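Local atomic coordinates of peptide ABC transporter, peptide-binding protein (Thermus thermophilus, PDB entry 2D5W), a protein that binds oligopeptides, a pentapeptide in this crystal form, and probably delivers them to an ABC transporter for passage across the membrane. Residues A[41-46]-A[54-59]; A[85-90]-A[135-140]; A[210-215]-A[230-235]. One frame throughout, in Å; residues are numbered along the deposited sequence.

Interaction 1: A[41-46]-A[54-59]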
ATOM      1  N   PHE A  41      -4.010   3.341  15.912  1.00  8.64           N
ATOM      2  CA  PHE A  41      -3.441   2.082  16.377  1.00  9.44           C
ATOM      3  C   PHE A  41      -1.924   2.163  16.362  1.00 10.28           C
ATOM      4  O   PHE A  41      -1.321   2.459  15.331  1.00 12.96           O
ATOM      5  CB  PHE A  41      -3.914   0.940  15.474  1.00  9.66           C
ATOM      6  CG  PHE A  41      -5.397   0.704  15.533  1.00  8.60           C
ATOM      7  CD1 PHE A  41      -5.952  -0.050  16.565  1.00  9.80           C
ATOM      8  CD2 PHE A  41      -6.246   1.282  14.599  1.00  9.55           C
ATOM      9  CE1 PHE A  41      -7.334  -0.220  16.669  1.00  9.46           C
ATOM     10  CE2 PHE A  41      -7.629   1.119  14.695  1.00  9.36           C
ATOM     11  CZ  PHE A  41      -8.173   0.366  15.733  1.00  8.81           C
ATOM     12  N   ALA A  42      -1.308   1.898  17.507  1.00  9.34           N
ATOM     13  CA  ALA A  42       0.142   1.964  17.614  1.00 10.15           C
ATOM     14  C   ALA A  42       0.788   0.588  17.551  1.00 10.05           C
ATOM     15  O   ALA A  42       0.239  -0.399  18.040  1.00 10.44           O
ATOM     16  CB  ALA A  42       0.533   2.660  18.911  1.00 10.46           C
ATOM     17  N   PRO A  43       1.975   0.502  16.940  1.00  9.09           N
ATOM     18  CA  PRO A  43       2.679  -0.775  16.831  1.00  9.73           C
ATOM     19  C   PRO A  43       3.475  -1.080  18.096  1.00  9.50           C
ATOM     20  O   PRO A  43       3.614  -0.231  18.978  1.00  9.18           O
ATOM     21  CB  PRO A  43       3.593  -0.546  15.638  1.00 10.09           C
ATOM     22  CG  PRO A  43       4.002   0.895  15.831  1.00 10.40           C
ATOM     23  CD  PRO A  43       2.689   1.566  16.207  1.00  9.58           C
ATOM     24  N   PHE A  44       3.981  -2.304  18.189  1.00  9.76           N
ATOM     25  CA  PHE A  44       4.820  -2.676  19.319  1.00  9.25           C
ATOM     26  C   PHE A  44       6.177  -2.035  19.045  1.00  9.56           C
ATOM     27  O   PHE A  44       6.792  -1.443  19.930  1.00  9.34           O
ATOM     28  CB  PHE A  44       4.968  -4.196  19.408  1.00 10.26           C
ATOM     29  CG  PHE A  44       3.725  -4.899  19.870  1.00  9.90           C
ATOM     30  CD1 PHE A  44       3.170  -5.929  19.118  1.00 10.15           C
ATOM     31  CD2 PHE A  44       3.105  -4.529  21.057  1.00 10.71           C
ATOM     32  CE1 PHE A  44       2.014  -6.579  19.542  1.00 10.62           C
ATOM     33  CE2 PHE A  44       1.950  -5.171  21.490  1.00 10.82           C
ATOM     34  CZ  PHE A  44       1.404  -6.199  20.731  1.00 10.37           C
ATOM     35  N   ILE A  45       6.617  -2.156  17.796  1.00  9.20           N
ATOM     36  CA  ILE A  45       7.882  -1.599  17.332  1.00 10.38           C
ATOM     37  C   ILE A  45       7.578  -0.703  16.134  1.00  9.01           C
ATOM     38  O   ILE A  45       6.931  -1.138  15.179  1.00 10.14           O
ATOM     39  CB  ILE A  45       8.852  -2.713  16.873  1.00 10.35           C
ATOM     40  CG1 ILE A  45       9.131  -3.678  18.031  1.00 12.31           C
ATOM     41  CG2 ILE A  45      10.145  -2.094  16.339  1.00 11.61           C
ATOM     42  CD1 ILE A  45       9.779  -3.038  19.240  1.00 15.31           C
ATOM     43  N   GLY A  46       8.026   0.546  16.190  1.00  9.65           N
ATOM     44  CA  GLY A  46       7.796   1.454  15.082  1.00  9.61           C
ATOM     45  C   GLY A  46       9.036   1.573  14.215  1.00  9.70           C
ATOM     46  O   GLY A  46      10.059   0.950  14.503  1.00 10.33           O
ATOM     47  N   PHE A  54      12.205   1.388  16.559  1.00 10.07           N
ATOM     48  CA  PHE A  54      12.206   2.025  17.864  1.00 10.17           C
ATOM     49  C   PHE A  54      11.005   1.497  18.633  1.00  9.97           C
ATOM     50  O   PHE A  54       9.990   1.123  18.050  1.00  9.84           O
ATOM     51  CB  PHE A  54      12.212   3.563  17.755  1.00 10.87           C
ATOM     52  CG  PHE A  54      10.917   4.168  17.295  1.00  9.86           C
ATOM     53  CD1 PHE A  54      10.543   4.143  15.955  1.00 10.31           C
ATOM     54  CD2 PHE A  54      10.081   4.802  18.209  1.00 10.59           C
ATOM     55  CE1 PHE A  54       9.356   4.744  15.534  1.00 10.93           C
ATOM     56  CE2 PHE A  54       8.897   5.402  17.801  1.00 10.83           C
ATOM     57  CZ  PHE A  54       8.532   5.375  16.461  1.00  9.84           C
ATOM     58  N   PRO A  55      11.112   1.433  19.963  1.00 10.11           N
ATOM     59  CA  PRO A  55       9.975   0.914  20.721  1.00 10.33           C
ATOM     60  C   PRO A  55       8.799   1.868  20.855  1.00 10.09           C
ATOM     61  O   PRO A  55       8.980   3.062  21.061  1.00 11.14           O
ATOM     62  CB  PRO A  55      10.598   0.572  22.070  1.00 12.17           C
ATOM     63  CG  PRO A  55      11.617   1.655  22.238  1.00 13.73           C
ATOM     64  CD  PRO A  55      12.232   1.793  20.853  1.00 11.59           C
ATOM     65  N   VAL A  56       7.592   1.331  20.702  1.00 10.11           N
ATOM     66  CA  VAL A  56       6.389   2.128  20.878  1.00 10.25           C
ATOM     67  C   VAL A  56       5.602   1.434  21.992  1.00  9.76           C
ATOM     68  O   VAL A  56       5.813   1.755  23.162  1.00 11.16           O
ATOM     69  CB  VAL A  56       5.570   2.259  19.568  1.00 10.26           C
ATOM     70  CG1 VAL A  56       4.314   3.094  19.817  1.00 11.27           C
ATOM     71  CG2 VAL A  56       6.432   2.933  18.496  1.00 12.28           C
ATOM     72  N   LEU A  57       4.739   0.474  21.675  1.00 10.04           N
ATOM     73  CA  LEU A  57       4.008  -0.197  22.747  1.00 10.05           C
ATOM     74  C   LEU A  57       4.798  -1.335  23.396  1.00 10.08           C
ATOM     75  O   LEU A  57       4.370  -1.883  24.413  1.00 11.44           O
ATOM     76  CB  LEU A  57       2.644  -0.692  22.258  1.00 11.75           C
ATOM     77  CG  LEU A  57       1.672   0.435  21.886  1.00 13.01           C
ATOM     78  CD1 LEU A  57       0.298  -0.149  21.599  1.00 14.46           C
ATOM     79  CD2 LEU A  57       1.588   1.450  23.019  1.00 14.16           C
ATOM     80  N   ALA A  58       5.939  -1.689  22.806  1.00 10.43           N
ATOM     81  CA  ALA A  58       6.814  -2.719  23.369  1.00 10.48           C
ATOM     82  C   ALA A  58       7.881  -1.984  24.186  1.00 10.68           C
ATOM     83  O   ALA A  58       8.130  -0.800  23.964  1.00 11.18           O
ATOM     84  CB  ALA A  58       7.464  -3.533  22.261  1.00 12.50           C
ATOM     85  N   THR A  59       8.515  -2.685  25.121  1.00 11.32           N
ATOM     86  CA  THR A  59       9.526  -2.071  25.982  1.00 11.37           C
ATOM     87  C   THR A  59      10.856  -1.761  25.309  1.00 12.43           C
ATOM     88  O   THR A  59      11.533  -0.801  25.681  1.00 13.41           O
ATOM     89  CB  THR A  59       9.833  -2.958  27.193  1.00 11.84           C
ATOM     90  OG1 THR A  59      10.327  -4.221  26.733  1.00 12.55           O
ATOM     91  CG2 THR A  59       8.582  -3.173  28.035  1.00 12.99           C
TER
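Phe44 and Leu57 meet at the base of a short antiparallel beta hairpin, strands 45-47 and 53-55, just where regular pairing ends. Phe44 O accepts two backbone bonds: Ala58 N comes in on a lone pair in the carbonyl plane, 3.0 Å from Phe44 O, while Val56 N stands above that plane. One residue earlier, Pro43 O takes the amide of Leu57, so two successive carbonyls grip the 56-58 backbone. Phe44 and Ile45 also form a classic bulge, both facing Ile153. The Phe44 side chain crosses that of Leu57 at about a right angle, with Phe44 CD2 4.0 Å from Leu57 CB. Farther out, Leu57 CG packs on Ala42 CB at 3.9 Å.

Toward the hairpin turn, Gly46 and Phe54 are a hydrogen-bonded pair, Gly46 N lying 2.8 Å from Phe54 O and Phe54 N bonding back to Gly46 O. Phe54 CG sits between its backbone N and carbonyl carbon (chi1 72°), and the ring lies with one face over Gly46 N. A CB on Gly46 would run into this ring. An alanine at Phe54 would probably keep the paired backbone bonds but leave the Gly46 peptide without its aromatic cover. The closest touch of the ring is Phe54 CE1, 3.4 Å from Gly46 C, while Val56 CG2 approaches Gly46 N at 3.7 Å.

Interaction 2: A[85-90]-A[135-140]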
ATOM      1  N   ILE A  85       9.194 -10.191  22.368  1.00 10.59           N
ATOM      2  CA  ILE A  85       8.619  -8.867  22.556  1.00 10.75           C
ATOM      3  C   ILE A  85       7.928  -8.791  23.910  1.00 10.05           C
ATOM      4  O   ILE A  85       7.227  -9.721  24.308  1.00 10.99           O
ATOM      5  CB  ILE A  85       7.584  -8.557  21.453  1.00 11.04           C
ATOM      6  CG1 ILE A  85       8.280  -8.562  20.091  1.00 14.34           C
ATOM      7  CG2 ILE A  85       6.900  -7.216  21.729  1.00 12.24           C
ATOM      8  CD1 ILE A  85       7.358  -8.321  18.918  1.00 17.62           C
ATOM      9  N   THR A  86       8.150  -7.688  24.619  1.00  9.99           N
ATOM     10  CA  THR A  86       7.517  -7.467  25.912  1.00 10.63           C
ATOM     11  C   THR A  86       6.609  -6.250  25.766  1.00  9.85           C
ATOM     12  O   THR A  86       7.066  -5.162  25.417  1.00  9.99           O
ATOM     13  CB  THR A  86       8.554  -7.182  27.022  1.00 11.72           C
ATOM     14  OG1 THR A  86       9.459  -8.287  27.134  1.00 12.40           O
ATOM     15  CG2 THR A  86       7.859  -6.974  28.360  1.00 12.89           C
ATOM     16  N   ILE A  87       5.320  -6.441  26.018  1.00  9.09           N
ATOM     17  CA  ILE A  87       4.356  -5.349  25.924  1.00  9.87           C
ATOM     18  C   ILE A  87       4.506  -4.461  27.159  1.00 10.03           C
ATOM     19  O   ILE A  87       4.594  -4.967  28.276  1.00 10.31           O
ATOM     20  CB  ILE A  87       2.907  -5.891  25.871  1.00  9.34           C
ATOM     21  CG1 ILE A  87       2.745  -6.843  24.681  1.00 10.71           C
ATOM     22  CG2 ILE A  87       1.919  -4.730  25.778  1.00 10.27           C
ATOM     23  CD1 ILE A  87       1.389  -7.526  24.618  1.00 11.13           C
ATOM     24  N   ARG A  88       4.551  -3.144  26.965  1.00 10.14           N
ATOM     25  CA  ARG A  88       4.672  -2.219  28.091  1.00 10.76           C
ATOM     26  C   ARG A  88       3.531  -2.441  29.076  1.00 11.86           C
ATOM     27  O   ARG A  88       2.407  -2.741  28.680  1.00 11.19           O
ATOM     28  CB  ARG A  88       4.621  -0.766  27.613  1.00 11.99           C
ATOM     29  CG  ARG A  88       5.855  -0.284  26.880  1.00 13.66           C
ATOM     30  CD  ARG A  88       5.687   1.162  26.429  1.00 14.34           C
ATOM     31  NE  ARG A  88       5.366   2.049  27.547  1.00 13.63           N
ATOM     32  CZ  ARG A  88       6.011   3.179  27.814  1.00 15.91           C
ATOM     33  NH1 ARG A  88       5.650   3.920  28.852  1.00 17.23           N
ATOM     34  NH2 ARG A  88       7.025   3.565  27.050  1.00 18.62           N
ATOM     35  N   PRO A  89       3.803  -2.278  30.379  1.00 11.37           N
ATOM     36  CA  PRO A  89       2.769  -2.469  31.398  1.00 12.18           C
ATOM     37  C   PRO A  89       1.623  -1.468  31.291  1.00 12.02           C
ATOM     38  O   PRO A  89       0.519  -1.725  31.768  1.00 13.51           O
ATOM     39  CB  PRO A  89       3.546  -2.318  32.704  1.00 12.86           C
ATOM     40  CG  PRO A  89       4.636  -1.356  32.338  1.00 13.65           C
ATOM     41  CD  PRO A  89       5.082  -1.878  30.990  1.00 12.46           C
ATOM     42  N   ASP A  90       1.894  -0.329  30.662  1.00 11.42           N
ATOM     43  CA  ASP A  90       0.891   0.719  30.507  1.00 12.47           C
ATOM     44  C   ASP A  90       0.249   0.804  29.120  1.00 11.67           C
ATOM     45  O   ASP A  90      -0.421   1.787  28.805  1.00 12.75           O
ATOM     46  CB  ASP A  90       1.487   2.080  30.891  1.00 12.67           C
ATOM     47  CG  ASP A  90       2.828   2.340  30.236  1.00 13.37           C
ATOM     48  OD1 ASP A  90       3.186   1.616  29.283  1.00 13.20           O
ATOM     49  OD2 ASP A  90       3.526   3.281  30.671  1.00 15.44           O
ATOM     50  N   ARG A 135       2.180 -10.397  29.078  1.00 11.40           N
ATOM     51  CA  ARG A 135       2.861  -9.342  28.338  1.00 12.10           C
ATOM     52  C   ARG A 135       4.132  -9.750  27.607  1.00 11.46           C
ATOM     53  O   ARG A 135       4.810  -8.912  27.018  1.00 16.04           O
ATOM     54  CB  ARG A 135       3.121  -8.153  29.265  1.00 13.61           C
ATOM     55  CG  ARG A 135       1.811  -7.502  29.698  1.00 14.59           C
ATOM     56  CD  ARG A 135       1.977  -6.279  30.575  1.00 17.26           C
ATOM     57  NE  ARG A 135       0.684  -5.623  30.767  1.00 18.63           N
ATOM     58  CZ  ARG A 135      -0.343  -6.153  31.426  1.00 19.79           C
ATOM     59  NH1 ARG A 135      -1.479  -5.476  31.532  1.00 19.94           N
ATOM     60  NH2 ARG A 135      -0.236  -7.344  31.997  1.00 20.52           N
ATOM     61  N   ASN A 136       4.447 -11.037  27.624  1.00 10.92           N
ATOM     62  CA  ASN A 136       5.629 -11.536  26.934  1.00 10.65           C
ATOM     63  C   ASN A 136       5.248 -12.567  25.888  1.00  9.92           C
ATOM     64  O   ASN A 136       4.546 -13.538  26.187  1.00 10.62           O
ATOM     65  CB  ASN A 136       6.607 -12.173  27.926  1.00 11.90           C
ATOM     66  CG  ASN A 136       7.448 -11.152  28.656  1.00 13.88           C
ATOM     67  OD1 ASN A 136       8.274 -10.470  28.054  1.00 14.60           O
ATOM     68  ND2 ASN A 136       7.246 -11.044  29.964  1.00 18.47           N
ATOM     69  N   PHE A 137       5.688 -12.339  24.652  1.00 10.49           N
ATOM     70  CA  PHE A 137       5.437 -13.286  23.576  1.00  9.98           C
ATOM     71  C   PHE A 137       6.635 -13.348  22.641  1.00 10.05           C
ATOM     72  O   PHE A 137       7.503 -12.472  22.660  1.00 10.96           O
ATOM     73  CB  PHE A 137       4.159 -12.948  22.791  1.00 10.44           C
ATOM     74  CG  PHE A 137       4.225 -11.666  22.001  1.00 10.13           C
ATOM     75  CD1 PHE A 137       4.019 -10.433  22.617  1.00 10.60           C
ATOM     76  CD2 PHE A 137       4.434 -11.700  20.627  1.00 10.65           C
ATOM     77  CE1 PHE A 137       4.015  -9.256  21.868  1.00 11.16           C
ATOM     78  CE2 PHE A 137       4.434 -10.532  19.871  1.00 11.45           C
ATOM     79  CZ  PHE A 137       4.222  -9.310  20.491  1.00 10.46           C
ATOM     80  N   THR A 138       6.673 -14.398  21.831  1.00  9.58           N
ATOM     81  CA  THR A 138       7.764 -14.596  20.892  1.00 11.18           C
ATOM     82  C   THR A 138       7.217 -14.875  19.505  1.00 10.82           C
ATOM     83  O   THR A 138       6.356 -15.736  19.329  1.00 11.83           O
ATOM     84  CB  THR A 138       8.644 -15.792  21.316  1.00 10.73           C
ATOM     85  OG1 THR A 138       9.176 -15.551  22.623  1.00 13.21           O
ATOM     86  CG2 THR A 138       9.792 -15.994  20.338  1.00 11.93           C
ATOM     87  N   LEU A 139       7.702 -14.125  18.524  1.00 11.17           N
ATOM     88  CA  LEU A 139       7.289 -14.340  17.145  1.00 10.79           C
ATOM     89  C   LEU A 139       8.314 -15.308  16.561  1.00 10.47           C
ATOM     90  O   LEU A 139       9.521 -15.141  16.761  1.00 11.37           O
ATOM     91  CB  LEU A 139       7.288 -13.021  16.368  1.00 11.62           C
ATOM     92  CG  LEU A 139       6.248 -11.995  16.832  1.00 11.97           C
ATOM     93  CD1 LEU A 139       6.429 -10.699  16.062  1.00 14.22           C
ATOM     94  CD2 LEU A 139       4.843 -12.547  16.628  1.00 15.00           C
ATOM     95  N   ILE A 140       7.827 -16.323  15.858  1.00 11.57           N
ATOM     96  CA  ILE A 140       8.688 -17.339  15.270  1.00 12.50           C
ATOM     97  C   ILE A 140       8.544 -17.362  13.756  1.00 12.38           C
ATOM     98  O   ILE A 140       7.456 -17.599  13.233  1.00 13.95           O
ATOM     99  CB  ILE A 140       8.328 -18.736  15.821  1.00 13.33           C
ATOM    100  CG1 ILE A 140       8.357 -18.715  17.352  1.00 15.10           C
ATOM    101  CG2 ILE A 140       9.304 -19.778  15.285  1.00 14.44           C
ATOM    102  CD1 ILE A 140       7.752 -19.950  17.995  1.00 18.83           C
TER
HETATM  103  O   HOH W   1       9.220 -11.629  25.459  1.00 15.12           O
HETATM  104  O   HOH W   2      -0.289  -3.960  28.956  1.00 20.13           O
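Ile85 lies alongside Phe137, with its CB over one face of the Phe137 ring, 3.9 Å from the centroid and displaced toward the rim: a CH-pi contact, extended by Ile85 CG2 at 3.5 Å from Phe137 CE1. Ile87 CG1 reaches the edge of the same ring, near its plane. Phe137 CG stands between its backbone N and carbonyl carbon (chi1 67°), and the ring beyond it lies against Ile85 CB. Beneath these side chains Ile85 and Phe137 form an antiparallel hydrogen-bonded pair with two nearly straight bonds, Ile85 N to Phe137 O being 2.9 Å. A further bond, Ile87 N to Arg135 O at 2.7 Å, prolongs the pairing past the strand end.

Thr86 and Asn136 project from the other face, side by side. Thr86 OG1 donates to Asn136 OD1 over 2.6 Å, and Arg68 NH1 bonds to the same hydroxyl. The rotation of the Asn136 amide is fixed from both ends, since its ND2 bonds to Asp133 OD2 while OD1 takes the threonine hydroxyl. Farther along, the extended Arg135 chain runs past Ile87 O and Pro89, and its NE donates to a water 2.6 Å away that also lies 3.0 Å from Arg88 O.

The strands 78-86 and 136-141 are the central pair of a four-stranded antiparallel sheet; Thr101 and Val104 of helix 101-112 pack on Phe137, as do Val129 and Ile131 of the edge strand 127-131.

Interaction 3: A[210-215]-A[230-235]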
ATOM      1  N   SER A 210      -5.752   1.837  20.103  1.00  8.67           N
ATOM      2  CA  SER A 210      -4.506   1.713  20.857  1.00  8.83           C
ATOM      3  C   SER A 210      -3.492   2.815  20.584  1.00  8.63           C
ATOM      4  O   SER A 210      -2.440   2.858  21.221  1.00  9.91           O
ATOM      5  CB  SER A 210      -3.850   0.380  20.525  1.00  9.11           C
ATOM      6  OG  SER A 210      -3.548   0.341  19.140  1.00 10.03           O
ATOM      7  N   GLY A 211      -3.796   3.686  19.627  1.00  8.78           N
ATOM      8  CA  GLY A 211      -2.875   4.750  19.274  1.00  9.41           C
ATOM      9  C   GLY A 211      -3.019   6.017  20.090  1.00  9.37           C
ATOM     10  O   GLY A 211      -3.804   6.067  21.032  1.00  9.37           O
ATOM     11  N   PRO A 212      -2.261   7.067  19.749  1.00 10.03           N
ATOM     12  CA  PRO A 212      -2.335   8.333  20.481  1.00  9.96           C
ATOM     13  C   PRO A 212      -3.682   9.041  20.347  1.00  8.97           C
ATOM     14  O   PRO A 212      -3.979   9.957  21.110  1.00 10.18           O
ATOM     15  CB  PRO A 212      -1.168   9.138  19.903  1.00 11.81           C
ATOM     16  CG  PRO A 212      -0.999   8.575  18.533  1.00 12.22           C
ATOM     17  CD  PRO A 212      -1.188   7.098  18.741  1.00 11.17           C
ATOM     18  N   PHE A 213      -4.489   8.607  19.379  1.00  9.19           N
ATOM     19  CA  PHE A 213      -5.816   9.179  19.157  1.00  8.66           C
ATOM     20  C   PHE A 213      -6.854   8.071  19.039  1.00  8.21           C
ATOM     21  O   PHE A 213      -6.524   6.911  18.767  1.00  8.93           O
ATOM     22  CB  PHE A 213      -5.821  10.039  17.883  1.00  9.18           C
ATOM     23  CG  PHE A 213      -4.916  11.236  17.969  1.00  7.80           C
ATOM     24  CD1 PHE A 213      -5.369  12.442  18.515  1.00  8.71           C
ATOM     25  CD2 PHE A 213      -3.583  11.134  17.593  1.00  8.26           C
ATOM     26  CE1 PHE A 213      -4.493  13.520  18.690  1.00  9.03           C
ATOM     27  CE2 PHE A 213      -2.706  12.208  17.764  1.00  8.24           C
ATOM     28  CZ  PHE A 213      -3.162  13.399  18.316  1.00  9.01           C
ATOM     29  N   LYS A 214      -8.110   8.432  19.280  1.00  8.73           N
ATOM     30  CA  LYS A 214      -9.224   7.501  19.176  1.00  9.03           C
ATOM     31  C   LYS A 214     -10.264   8.161  18.284  1.00  8.63           C
ATOM     32  O   LYS A 214     -10.281   9.385  18.134  1.00  9.77           O
ATOM     33  CB  LYS A 214      -9.810   7.192  20.559  1.00  8.94           C
ATOM     34  CG  LYS A 214     -10.279   8.402  21.349  1.00  9.72           C
ATOM     35  CD  LYS A 214     -10.808   7.978  22.716  1.00 11.86           C
ATOM     36  CE  LYS A 214     -11.238   9.171  23.551  1.00 12.06           C
ATOM     37  NZ  LYS A 214     -11.862   8.729  24.830  1.00 16.30           N
ATOM     38  N   LEU A 215     -11.130   7.362  17.680  1.00  8.55           N
ATOM     39  CA  LEU A 215     -12.133   7.922  16.794  1.00  8.43           C
ATOM     40  C   LEU A 215     -13.198   8.720  17.529  1.00  9.11           C
ATOM     41  O   LEU A 215     -13.639   8.336  18.611  1.00 11.07           O
ATOM     42  CB  LEU A 215     -12.812   6.808  15.995  1.00  9.72           C
ATOM     43  CG  LEU A 215     -13.854   7.271  14.970  1.00 10.51           C
ATOM     44  CD1 LEU A 215     -13.151   7.925  13.793  1.00 11.83           C
ATOM     45  CD2 LEU A 215     -14.686   6.082  14.497  1.00 12.11           C
ATOM     46  N   PRO A 230      -6.199   9.379  25.948  1.00 12.56           N
ATOM     47  CA  PRO A 230      -5.425   9.504  27.188  1.00 14.50           C
ATOM     48  C   PRO A 230      -4.782   8.216  27.687  1.00 15.07           C
ATOM     49  O   PRO A 230      -3.875   8.252  28.519  1.00 17.54           O
ATOM     50  CB  PRO A 230      -6.449  10.065  28.171  1.00 15.41           C
ATOM     51  CG  PRO A 230      -7.719   9.438  27.710  1.00 16.16           C
ATOM     52  CD  PRO A 230      -7.634   9.597  26.205  1.00 14.30           C
ATOM     53  N   ASN A 231      -5.245   7.084  27.173  1.00 13.71           N
ATOM     54  CA  ASN A 231      -4.707   5.793  27.585  1.00 14.11           C
ATOM     55  C   ASN A 231      -3.405   5.409  26.880  1.00 14.35           C
ATOM     56  O   ASN A 231      -2.743   4.455  27.281  1.00 14.81           O
ATOM     57  CB  ASN A 231      -5.765   4.704  27.392  1.00 16.17           C
ATOM     58  CG  ASN A 231      -6.932   4.855  28.355  1.00 17.13           C
ATOM     59  OD1 ASN A 231      -6.747   4.862  29.571  1.00 22.91           O
ATOM     60  ND2 ASN A 231      -8.137   4.980  27.815  1.00 19.96           N
ATOM     61  N   PHE A 232      -3.040   6.145  25.832  1.00 13.45           N
ATOM     62  CA  PHE A 232      -1.796   5.879  25.105  1.00 11.91           C
ATOM     63  C   PHE A 232      -0.672   6.263  26.077  1.00 12.07           C
ATOM     64  O   PHE A 232      -0.623   7.389  26.561  1.00 13.31           O
ATOM     65  CB  PHE A 232      -1.741   6.733  23.837  1.00 11.47           C
ATOM     66  CG  PHE A 232      -0.534   6.475  22.988  1.00  9.28           C
ATOM     67  CD1 PHE A 232      -0.377   5.265  22.319  1.00 10.83           C
ATOM     68  CD2 PHE A 232       0.459   7.438  22.873  1.00  9.21           C
ATOM     69  CE1 PHE A 232       0.757   5.024  21.550  1.00 11.74           C
ATOM     70  CE2 PHE A 232       1.593   7.204  22.107  1.00 10.80           C
ATOM     71  CZ  PHE A 232       1.742   5.995  21.446  1.00 10.87           C
ATOM     72  N   PRO A 233       0.257   5.334  26.356  1.00 12.92           N
ATOM     73  CA  PRO A 233       1.371   5.558  27.286  1.00 12.59           C
ATOM     74  C   PRO A 233       2.577   6.417  26.924  1.00 13.47           C
ATOM     75  O   PRO A 233       3.276   6.891  27.822  1.00 13.97           O
ATOM     76  CB  PRO A 233       1.792   4.141  27.640  1.00 12.92           C
ATOM     77  CG  PRO A 233       1.655   3.452  26.334  1.00 13.22           C
ATOM     78  CD  PRO A 233       0.310   3.962  25.817  1.00 12.59           C
ATOM     79  N   ILE A 234       2.852   6.608  25.639  1.00 13.19           N
ATOM     80  CA  ILE A 234       4.010   7.411  25.266  1.00 15.13           C
ATOM     81  C   ILE A 234       3.661   8.891  25.324  1.00 14.88           C
ATOM     82  O   ILE A 234       2.857   9.386  24.532  1.00 15.50           O
ATOM     83  CB  ILE A 234       4.511   7.060  23.851  1.00 16.31           C
ATOM     84  CG1 ILE A 234       4.649   5.540  23.707  1.00 18.03           C
ATOM     85  CG2 ILE A 234       5.850   7.743  23.593  1.00 19.03           C
ATOM     86  CD1 ILE A 234       5.546   4.888  24.741  1.00 20.63           C
ATOM     87  N   LYS A 235       4.263   9.590  26.279  1.00 15.30           N
ATOM     88  CA  LYS A 235       4.013  11.013  26.447  1.00 16.07           C
ATOM     89  C   LYS A 235       5.135  11.816  25.799  1.00 15.17           C
ATOM     90  O   LYS A 235       6.315  11.549  26.025  1.00 17.17           O
ATOM     91  CB  LYS A 235       3.913  11.359  27.934  1.00 18.18           C
ATOM     92  CG  LYS A 235       2.977  10.452  28.725  1.00 19.78           C
ATOM     93  CD  LYS A 235       1.550  10.482  28.194  1.00 20.81           C
ATOM     94  CE  LYS A 235       0.646   9.561  29.003  1.00 22.46           C
ATOM     95  NZ  LYS A 235      -0.763   9.568  28.517  1.00 24.07           N
TER
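Phe232 CG is anti to the backbone N (chi1 -177°), and with chi2 at 68° the ring lies beside Pro212, the two side chains pointing the same way. The proline covers one ring face. Its CD stands 4.0 Å from the centroid of the Phe232 ring and only 10° off the normal, a CH-pi contact, while Pro212 CA comes to 3.6 Å from Phe232 CG. Pro212 CB adds a touch on Phe232 CD2 at 3.8 Å. At the ring edge, near its plane, Ser210 O lies 3.4 Å from Phe232 CD1. No hydrogen bond links the two segments, so the contact rests on packing; Trp580 brings a second ring against Phe232.

Polar bonds hold the flanks. Lys235 folds back and its NZ donates to Phe232 O at 2.9 Å. Asn229, just ahead of Pro230, bonds through ND2 to Gly211 O, and the Ser210 side chain bonds through OG to Tyr156 OH and Ala42 N. Lys214 CE comes no nearer than 4.5 Å to Pro230 CD.

The contact closes the open end of a beta hairpin, where the residues leading into strand 213-219, at the edge of a five-stranded mixed sheet, pack on the loop that leaves strand 223-228.

The three contacts form one continuous patch on the same side of the chain's centre, with interaction 1 in the middle. Its centre is about 10 Å from that of interaction 2 and about 12 Å from that of interaction 3; the outer two are about 18 Å apart. Interactions 1 and 2 share probable backbone hydrogen bonds, Leu57 O to Arg88 N and Thr59 N to Thr86 O, both 2.9 Å. Interaction 3 reaches interaction 1 where Phe232 CE1 packs 3.5 Å from Ala42 CB. Even the outer pair touches: Asp90, gripped side-on by Arg88 through NE and NH1, has OD1 3.3 Å from Pro233 CB.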